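Glucanase/chitosanase (PDB 4ZY9) binds chitosan as a CBM32 carbohydrate-binding module, a beta-sandwich piece of a longer enzyme that probably hydrolyses chitosan and glucans. Local coordinates at residues A17-G22 / D46-Y51; A70-Y75 / Y126-W131. The protein carries 1 engineered substitution. One frame throughout, in Å; residues are numbered along the deposited sequence.

Contact 1 of 2, residues A17-G22 / D46-Y51; sequences ASSIEG and DPQWIY
The carbonyl oxygen of W49 is held by one hydrogen bond and one weaker C-H contact, both from segment 17-22. S18 N donates to W49 O at 2.9 Å along a nearly straight line (162°), approaching from above the carbonyl plane, and A17 CA touches W49 O at 3.2 Å. The return bond is made by a side chain: W49 N donates to S18 OG, also at 2.9 Å and 160°. This is edge-strand pairing in a CBM32 beta-sandwich, with S18 OG in the acceptor place that a main-chain carbonyl would hold at the next, hydrogen-bonded, position of the ladder. The main chain of S18 lays CB over the indole, and chi1 (46°) then turns OG, between N and the carbonyl carbon, to meet W49 N. That CB lies 3.6 Å from the centroid of the five-membered ring of W49, almost on the ring normal, a CH-pi contact. On the same face A17 C stands 3.5 Å above the ring plane, offset toward the rim. A17 and I50 form an antiparallel non-hydrogen-bonded pair, their CB atoms 4.2 Å apart on the face of the sheet that packs against W39 of strand 39-40, in the other sheet. S19 OG has its partner in A42 N. The contact thus fastens the outermost strand 14-17, and the loop that leaves it, to strand 48-54, whose other neighbour is strand 114-122; from that strand R116 makes a cation-pi contact with W49 and H118 lays its ring near the indole.

Contact 2 of 2, residues A70-Y75 / Y126-W131; sequences AYASSY and YGYSLW
The phenol ring of Y128 is met edge-on: A72 CB lies near the ring plane, 3.7 Å from CE2, so the methyl abuts the rim. A chi1 of -60° sets CG beside the backbone N of Y128, and although the side chain starts away from 70-75, its end swings back to A72. W39 and R122 also touch the Y128 side chain. A70 CB points toward 126-131 and rests 3.5 Å from G127 O, with Y126 CB looser at 4.4 Å. The main polar link joins the loop between strands 57-67 and 75-80 to the start of strand 129-136 in the beta-sandwich: S129 N donates to A70 O at 2.8 Å, in the carbonyl plane, though bent to 141° at the hydrogen. Y128 CA adds a C-H contact of 3.4 Å to the same A70 O. Two carbonyl oxygens, both acceptors and so unable to bond each other, are linked by one water that donates to Y71 O at 2.9 Å and to G127 O at 2.7 Å. The chemistry implies a junction specified by main-chain polarity, with small methyl groups and one aromatic edge filling in around it.

In the fold
The two contacts show how one CBM32 beta-sandwich, of the galactose-binding-domain kind, is held together within a sheet and between sheets. Contact 1 is partly buried and fixes an outermost strand within one sheet; contact 2 is buried and ties the start of strand 129-136, in the other sheet, to the loop between strands 57-67 and 75-80. The first combines main-chain and serine hydrogen bonds with an indole face; the second relies on a backbone bond and a water. They touch where D46 OD1 probably accepts a hydrogen bond from Y128 OH, beside the salt bridge from D46 to R122. Elsewhere I50 CG2 packs on L130 CD1, bringing the two sheets together in the core.

Contact 1 of 2, residues A17-G22 / D46-Y51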
ATOM      1  N   ALA A  17      -0.075   6.760   6.349  1.00  4.08           N
ATOM      2  CA  ALA A  17       0.311   7.291   5.031  1.00  4.42           C
ATOM      3  C   ALA A  17       1.152   8.491   5.123  1.00  4.18           C
ATOM      4  O   ALA A  17       1.107   9.229   6.181  1.00  6.21           O
ATOM      5  CB  ALA A  17      -0.897   7.583   4.142  1.00  4.26           C
ATOM      6  N   SER A  18       1.840   8.861   4.134  1.00  4.92           N
ATOM      7  CA  SER A  18       2.600  10.067   4.108  1.00  5.92           C
ATOM      8  C   SER A  18       1.681  11.303   4.129  1.00  6.64           C
ATOM      9  O   SER A  18       2.087  12.336   4.738  1.00  8.12           O
ATOM     10  CB  SER A  18       3.357  10.157   2.758  1.00  6.46           C
ATOM     11  OG  SER A  18       2.515   9.834   1.682  1.00  6.62           O
ATOM     12  N   SER A  19       0.506  11.293   3.594  1.00  5.88           N
ATOM     13  CA  SER A  19      -0.422  12.416   3.598  1.00  6.06           C
ATOM     14  C   SER A  19      -1.799  11.858   3.268  1.00  5.68           C
ATOM     15  O   SER A  19      -1.913  10.689   2.707  1.00  5.57           O
ATOM     16  CB  SER A  19      -0.069  13.498   2.631  1.00  6.70           C
ATOM     17  OG  SER A  19      -0.194  13.068   1.311  1.00  6.95           O
ATOM     18  N   ILE A  20      -2.827  12.664   3.482  1.00  6.24           N
ATOM     19  CA  ILE A  20      -4.144  12.354   3.039  1.00  5.89           C
ATOM     20  C   ILE A  20      -4.726  13.595   2.376  1.00  7.33           C
ATOM     21  O   ILE A  20      -4.330  14.755   2.712  1.00  8.73           O
ATOM     22  CB  ILE A  20      -5.117  11.842   4.154  1.00  7.17           C
ATOM     23  CG1 ILE A  20      -5.414  12.952   5.185  1.00  7.45           C
ATOM     24  CG2 ILE A  20      -4.541  10.555   4.782  1.00  8.06           C
ATOM     25  CD1 ILE A  20      -6.435  12.462   6.135  1.00  9.32           C
ATOM     26  N   GLU A  21      -5.637  13.441   1.480  1.00  7.35           N
ATOM     27  CA  GLU A  21      -6.251  14.528   0.771  1.00  9.47           C
ATOM     28  C   GLU A  21      -7.096  15.349   1.730  1.00  9.64           C
ATOM     29  O   GLU A  21      -7.096  16.634   1.546  1.00 13.63           O
ATOM     30  CB  GLU A  21      -7.118  14.012  -0.387  1.00 10.56           C
ATOM     31  CG  GLU A  21      -7.595  15.116  -1.333  1.00 14.67           C
ATOM     32  CD  GLU A  21      -8.619  14.555  -2.286  1.00 17.23           C
ATOM     33  OE1 GLU A  21      -9.850  14.873  -2.257  1.00 16.35           O
ATOM     34  OE2 GLU A  21      -8.231  13.750  -3.104  1.00 17.95           O
ATOM     35  N   GLY A  22      -7.768  14.739   2.664  1.00  9.45           N
ATOM     36  CA  GLY A  22      -8.703  15.398   3.632  1.00 10.69           C
ATOM     37  C   GLY A  22      -9.416  14.309   4.351  1.00 10.54           C
ATOM     38  O   GLY A  22      -9.267  13.115   4.046  1.00  8.86           O
ATOM     39  N   ASP A  46       5.392  14.316  -5.092  1.00  6.79           N
ATOM     40  CA  ASP A  46       6.046  13.014  -5.022  1.00  7.31           C
ATOM     41  C   ASP A  46       7.124  13.023  -3.996  1.00  7.48           C
ATOM     42  O   ASP A  46       7.797  14.115  -3.842  1.00  8.98           O
ATOM     43  CB  ASP A  46       6.666  12.690  -6.399  1.00  6.97           C
ATOM     44  CG  ASP A  46       5.616  12.677  -7.478  1.00  7.81           C
ATOM     45  OD1 ASP A  46       4.593  11.954  -7.320  1.00  7.66           O
ATOM     46  OD2 ASP A  46       5.755  13.396  -8.471  1.00  9.60           O
ATOM     47  N   PRO A  47       7.430  11.977  -3.290  1.00  6.49           N
ATOM     48  CA  PRO A  47       6.701  10.694  -3.310  1.00  5.83           C
ATOM     49  C   PRO A  47       5.531  10.719  -2.375  1.00  5.67           C
ATOM     50  O   PRO A  47       5.296  11.669  -1.619  1.00  6.35           O
ATOM     51  CB  PRO A  47       7.764   9.700  -2.781  1.00  6.37           C
ATOM     52  CG  PRO A  47       8.493  10.533  -1.677  1.00  6.73           C
ATOM     53  CD  PRO A  47       8.530  11.945  -2.289  1.00  7.10           C
ATOM     54  N   GLN A  48       4.727   9.681  -2.378  1.00  5.30           N
ATOM     55  CA  GLN A  48       3.738   9.378  -1.363  1.00  4.82           C
ATOM     56  C   GLN A  48       3.776   7.946  -1.000  1.00  4.34           C
ATOM     57  O   GLN A  48       4.244   7.119  -1.796  1.00  5.90           O
ATOM     58  CB  GLN A  48       2.317   9.770  -1.783  1.00  5.43           C
ATOM     59  CG  GLN A  48       2.190  11.206  -2.179  1.00  5.23           C
ATOM     60  CD  GLN A  48       2.295  12.243  -1.053  1.00  5.55           C
ATOM     61  OE1 GLN A  48       2.544  13.467  -1.370  1.00  8.86           O
ATOM     62  NE2 GLN A  48       1.980  11.901   0.128  1.00  5.17           N
ATOM     63  N   TRP A  49       3.290   7.545   0.110  1.00  3.94           N
ATOM     64  CA  TRP A  49       3.354   6.119   0.599  1.00  3.98           C
ATOM     65  C   TRP A  49       2.246   5.817   1.519  1.00  3.61           C
ATOM     66  O   TRP A  49       1.678   6.742   2.176  1.00  4.19           O
ATOM     67  CB  TRP A  49       4.762   5.793   1.153  1.00  4.31           C
ATOM     68  CG  TRP A  49       5.216   6.660   2.286  1.00  4.62           C
ATOM     69  CD1 TRP A  49       6.108   7.696   2.184  1.00  5.35           C
ATOM     70  CD2 TRP A  49       4.762   6.647   3.636  1.00  5.17           C
ATOM     71  NE1 TRP A  49       6.283   8.303   3.368  1.00  6.03           N
ATOM     72  CE2 TRP A  49       5.524   7.692   4.325  1.00  5.46           C
ATOM     73  CE3 TRP A  49       3.911   5.866   4.347  1.00  5.24           C
ATOM     74  CZ2 TRP A  49       5.332   7.981   5.684  1.00  6.18           C
ATOM     75  CZ3 TRP A  49       3.685   6.227   5.749  1.00  4.68           C
ATOM     76  CH2 TRP A  49       4.409   7.225   6.355  1.00  5.26           C
ATOM     77  N   ILE A  50       1.955   4.532   1.689  1.00  3.70           N
ATOM     78  CA  ILE A  50       1.020   4.055   2.642  1.00  3.37           C
ATOM     79  C   ILE A  50       1.491   2.730   3.138  1.00  3.80           C
ATOM     80  O   ILE A  50       1.932   1.893   2.303  1.00  4.07           O
ATOM     81  CB  ILE A  50      -0.409   3.981   2.043  1.00  3.61           C
ATOM     82  CG1 ILE A  50      -1.437   3.486   3.078  1.00  4.47           C
ATOM     83  CG2 ILE A  50      -0.456   3.151   0.759  1.00  3.58           C
ATOM     84  CD1 ILE A  50      -2.821   3.795   2.661  1.00  5.10           C
ATOM     85  N   TYR A  51       1.427   2.447   4.416  1.00  4.08           N
ATOM     86  CA  TYR A  51       1.739   1.150   4.936  1.00  4.08           C
ATOM     87  C   TYR A  51       0.693   0.681   5.897  1.00  3.78           C
ATOM     88  O   TYR A  51      -0.110   1.487   6.457  1.00  5.16           O
ATOM     89  CB  TYR A  51       3.151   0.995   5.606  1.00  4.35           C
ATOM     90  CG  TYR A  51       3.398   1.747   6.877  1.00  4.96           C
ATOM     91  CD1 TYR A  51       2.912   1.320   8.102  1.00  5.44           C
ATOM     92  CD2 TYR A  51       4.175   2.857   6.895  1.00  5.21           C
ATOM     93  CE1 TYR A  51       3.237   1.995   9.280  1.00  5.63           C
ATOM     94  CE2 TYR A  51       4.503   3.534   8.094  1.00  6.10           C
ATOM     95  CZ  TYR A  51       4.003   3.056   9.221  1.00  5.39           C
ATOM     96  OH  TYR A  51       4.345   3.730  10.414  1.00  7.21           O
TER

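Contact 2 of 2, residues A70-Y75 / Y126-W131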
ATOM      1  N   ALA A  70      -6.116   7.775  -9.898  1.00  5.46           N
ATOM      2  CA  ALA A  70      -4.844   8.408  -9.557  1.00  5.72           C
ATOM      3  C   ALA A  70      -3.834   7.351  -9.145  1.00  5.04           C
ATOM      4  O   ALA A  70      -3.559   7.143  -7.876  1.00  5.52           O
ATOM      5  CB  ALA A  70      -5.098   9.469  -8.511  1.00  6.22           C
ATOM      6  N   TYR A  71      -3.341   6.591 -10.111  1.00  6.00           N
ATOM      7  CA  TYR A  71      -2.438   5.498  -9.822  1.00  5.90           C
ATOM      8  C   TYR A  71      -0.934   5.894  -9.846  1.00  5.33           C
ATOM      9  O   TYR A  71      -0.586   6.964 -10.385  1.00  6.02           O
ATOM     10  CB  TYR A  71      -2.704   4.333 -10.803  1.00  5.99           C
ATOM     11  CG  TYR A  71      -2.312   4.642 -12.266  1.00  6.74           C
ATOM     12  CD1 TYR A  71      -3.226   5.225 -13.106  1.00  8.06           C
ATOM     13  CD2 TYR A  71      -1.066   4.400 -12.756  1.00  6.87           C
ATOM     14  CE1 TYR A  71      -2.894   5.544 -14.417  1.00  9.03           C
ATOM     15  CE2 TYR A  71      -0.734   4.727 -14.058  1.00  7.20           C
ATOM     16  CZ  TYR A  71      -1.667   5.267 -14.863  1.00  7.82           C
ATOM     17  OH  TYR A  71      -1.322   5.527 -16.204  1.00 11.24           O
ATOM     18  N   ALA A  72      -0.073   5.004  -9.325  1.00  4.38           N
ATOM     19  CA  ALA A  72       1.363   5.239  -9.404  1.00  5.08           C
ATOM     20  C   ALA A  72       1.914   4.479 -10.582  1.00  5.45           C
ATOM     21  O   ALA A  72       1.610   3.291 -10.735  1.00  5.94           O
ATOM     22  CB  ALA A  72       2.055   4.703  -8.198  1.00  4.80           C
ATOM     23  N   SER A  73       2.661   5.139 -11.464  1.00  5.50           N
ATOM     24  CA  SER A  73       3.385   4.459 -12.498  1.00  6.75           C
ATOM     25  C   SER A  73       4.762   4.007 -12.044  1.00  6.05           C
ATOM     26  O   SER A  73       5.254   3.034 -12.624  1.00  7.49           O
ATOM     27  CB  SER A  73       3.465   5.305 -13.762  1.00  8.18           C
ATOM     28  OG  SER A  73       4.190   6.484 -13.566  1.00  9.77           O
ATOM     29  N   SER A  74       5.370   4.684 -11.050  1.00  5.06           N
ATOM     30  CA  SER A  74       6.530   4.152 -10.430  1.00  5.36           C
ATOM     31  C   SER A  74       6.237   3.893  -8.987  1.00  4.86           C
ATOM     32  O   SER A  74       5.861   4.905  -8.336  1.00  4.98           O
ATOM     33  CB  SER A  74       7.821   5.035 -10.567  1.00  4.75           C
ATOM     34  OG  SER A  74       8.247   5.106 -11.915  1.00  6.07           O
ATOM     35  N   TYR A  75       6.394   2.708  -8.496  1.00  4.39           N
ATOM     36  CA  TYR A  75       6.251   2.401  -7.038  1.00  4.38           C
ATOM     37  C   TYR A  75       6.986   1.204  -6.720  1.00  4.00           C
ATOM     38  O   TYR A  75       7.373   0.371  -7.620  1.00  4.93           O
ATOM     39  CB  TYR A  75       4.817   2.294  -6.629  1.00  4.41           C
ATOM     40  CG  TYR A  75       4.081   1.082  -7.233  1.00  5.17           C
ATOM     41  CD1 TYR A  75       3.988  -0.073  -6.462  1.00  5.76           C
ATOM     42  CD2 TYR A  75       3.380   1.162  -8.417  1.00  4.79           C
ATOM     43  CE1 TYR A  75       3.318  -1.194  -6.978  1.00  5.47           C
ATOM     44  CE2 TYR A  75       2.614   0.073  -8.863  1.00  5.42           C
ATOM     45  CZ  TYR A  75       2.608  -1.056  -8.076  1.00  5.18           C
ATOM     46  OH  TYR A  75       1.901  -2.201  -8.477  1.00  7.00           O
ATOM     47  N   TYR A 126      -2.605  14.254 -10.356  1.00  9.71           N
ATOM     48  CA  TYR A 126      -3.328  14.432  -9.084  1.00  8.51           C
ATOM     49  C   TYR A 126      -2.448  13.874  -7.976  1.00  7.47           C
ATOM     50  O   TYR A 126      -1.298  14.312  -7.855  1.00  7.74           O
ATOM     51  CB  TYR A 126      -4.757  13.861  -9.134  1.00  8.85           C
ATOM     52  CG  TYR A 126      -5.523  14.452 -10.295  1.00 10.55           C
ATOM     53  CD1 TYR A 126      -5.694  15.788 -10.379  1.00 11.47           C
ATOM     54  CD2 TYR A 126      -5.853  13.707 -11.409  1.00 12.11           C
ATOM     55  CE1 TYR A 126      -6.329  16.375 -11.508  1.00 13.50           C
ATOM     56  CE2 TYR A 126      -6.470  14.258 -12.562  1.00 13.73           C
ATOM     57  CZ  TYR A 126      -6.708  15.587 -12.603  1.00 15.04           C
ATOM     58  OH  TYR A 126      -7.308  16.229 -13.651  1.00 17.75           O
ATOM     59  N   GLY A 127      -2.982  12.962  -7.118  1.00  6.93           N
ATOM     60  CA  GLY A 127      -2.181  12.353  -6.071  1.00  6.20           C
ATOM     61  C   GLY A 127      -1.993  10.822  -6.371  1.00  5.53           C
ATOM     62  O   GLY A 127      -1.886  10.413  -7.534  1.00  6.92           O
ATOM     63  N   TYR A 128      -2.034  10.070  -5.281  1.00  4.67           N
ATOM     64  CA  TYR A 128      -1.969   8.635  -5.251  1.00  4.22           C
ATOM     65  C   TYR A 128      -3.205   8.145  -4.523  1.00  4.49           C
ATOM     66  O   TYR A 128      -3.472   8.692  -3.415  1.00  4.90           O
ATOM     67  CB  TYR A 128      -0.717   8.107  -4.577  1.00  4.50           C
ATOM     68  CG  TYR A 128       0.592   8.494  -5.157  1.00  4.99           C
ATOM     69  CD1 TYR A 128       1.140   9.771  -5.015  1.00  5.92           C
ATOM     70  CD2 TYR A 128       1.347   7.532  -5.829  1.00  5.40           C
ATOM     71  CE1 TYR A 128       2.388  10.082  -5.551  1.00  6.59           C
ATOM     72  CE2 TYR A 128       2.546   7.889  -6.325  1.00  6.26           C
ATOM     73  CZ  TYR A 128       3.077   9.140  -6.207  1.00  5.62           C
ATOM     74  OH  TYR A 128       4.352   9.408  -6.783  1.00  7.05           O
ATOM     75  N   SER A 129      -3.948   7.181  -5.065  1.00  4.42           N
ATOM     76  CA  SER A 129      -5.173   6.755  -4.363  1.00  4.58           C
ATOM     77  C   SER A 129      -5.509   5.294  -4.621  1.00  4.29           C
ATOM     78  O   SER A 129      -5.405   4.795  -5.738  1.00  4.49           O
ATOM     79  CB  SER A 129      -6.330   7.623  -4.837  1.00  3.95           C
ATOM     80  OG  SER A 129      -7.511   7.309  -4.197  1.00  4.56           O
ATOM     81  N   LEU A 130      -5.817   4.597  -3.516  1.00  3.48           N
ATOM     82  CA  LEU A 130      -6.085   3.177  -3.458  1.00  3.91           C
ATOM     83  C   LEU A 130      -7.442   2.915  -2.849  1.00  3.91           C
ATOM     84  O   LEU A 130      -7.647   3.295  -1.677  1.00  3.99           O
ATOM     85  CB  LEU A 130      -5.047   2.440  -2.668  1.00  3.95           C
ATOM     86  CG  LEU A 130      -3.685   2.282  -3.313  1.00  4.20           C
ATOM     87  CD1 LEU A 130      -2.597   1.997  -2.328  1.00  5.01           C
ATOM     88  CD2 LEU A 130      -3.711   1.234  -4.441  1.00  4.88           C
ATOM     89  N   TRP A 131      -8.334   2.201  -3.562  1.00  3.80           N
ATOM     90  CA  TRP A 131      -9.507   1.640  -2.982  1.00  3.94           C
ATOM     91  C   TRP A 131      -9.212   0.592  -1.954  1.00  3.96           C
ATOM     92  O   TRP A 131      -9.875   0.509  -0.907  1.00  4.81           O
ATOM     93  CB  TRP A 131     -10.466   1.043  -4.101  1.00  4.39           C
ATOM     94  CG  TRP A 131     -10.878   1.947  -5.192  1.00  5.20           C
ATOM     95  CD1 TRP A 131     -10.458   1.838  -6.458  1.00  5.50           C
ATOM     96  CD2 TRP A 131     -11.864   3.024  -5.136  1.00  5.29           C
ATOM     97  NE1 TRP A 131     -11.090   2.802  -7.213  1.00  5.66           N
ATOM     98  CE2 TRP A 131     -11.898   3.579  -6.407  1.00  5.90           C
ATOM     99  CE3 TRP A 131     -12.632   3.600  -4.115  1.00  5.65           C
ATOM    100  CZ2 TRP A 131     -12.799   4.619  -6.707  1.00  6.22           C
ATOM    101  CZ3 TRP A 131     -13.449   4.657  -4.462  1.00  6.73           C
ATOM    102  CH2 TRP A 131     -13.453   5.172  -5.723  1.00  6.60           C
TER
HETATM  103  O   HOH W   1      -1.763   9.566 -10.113  1.00  5.72           O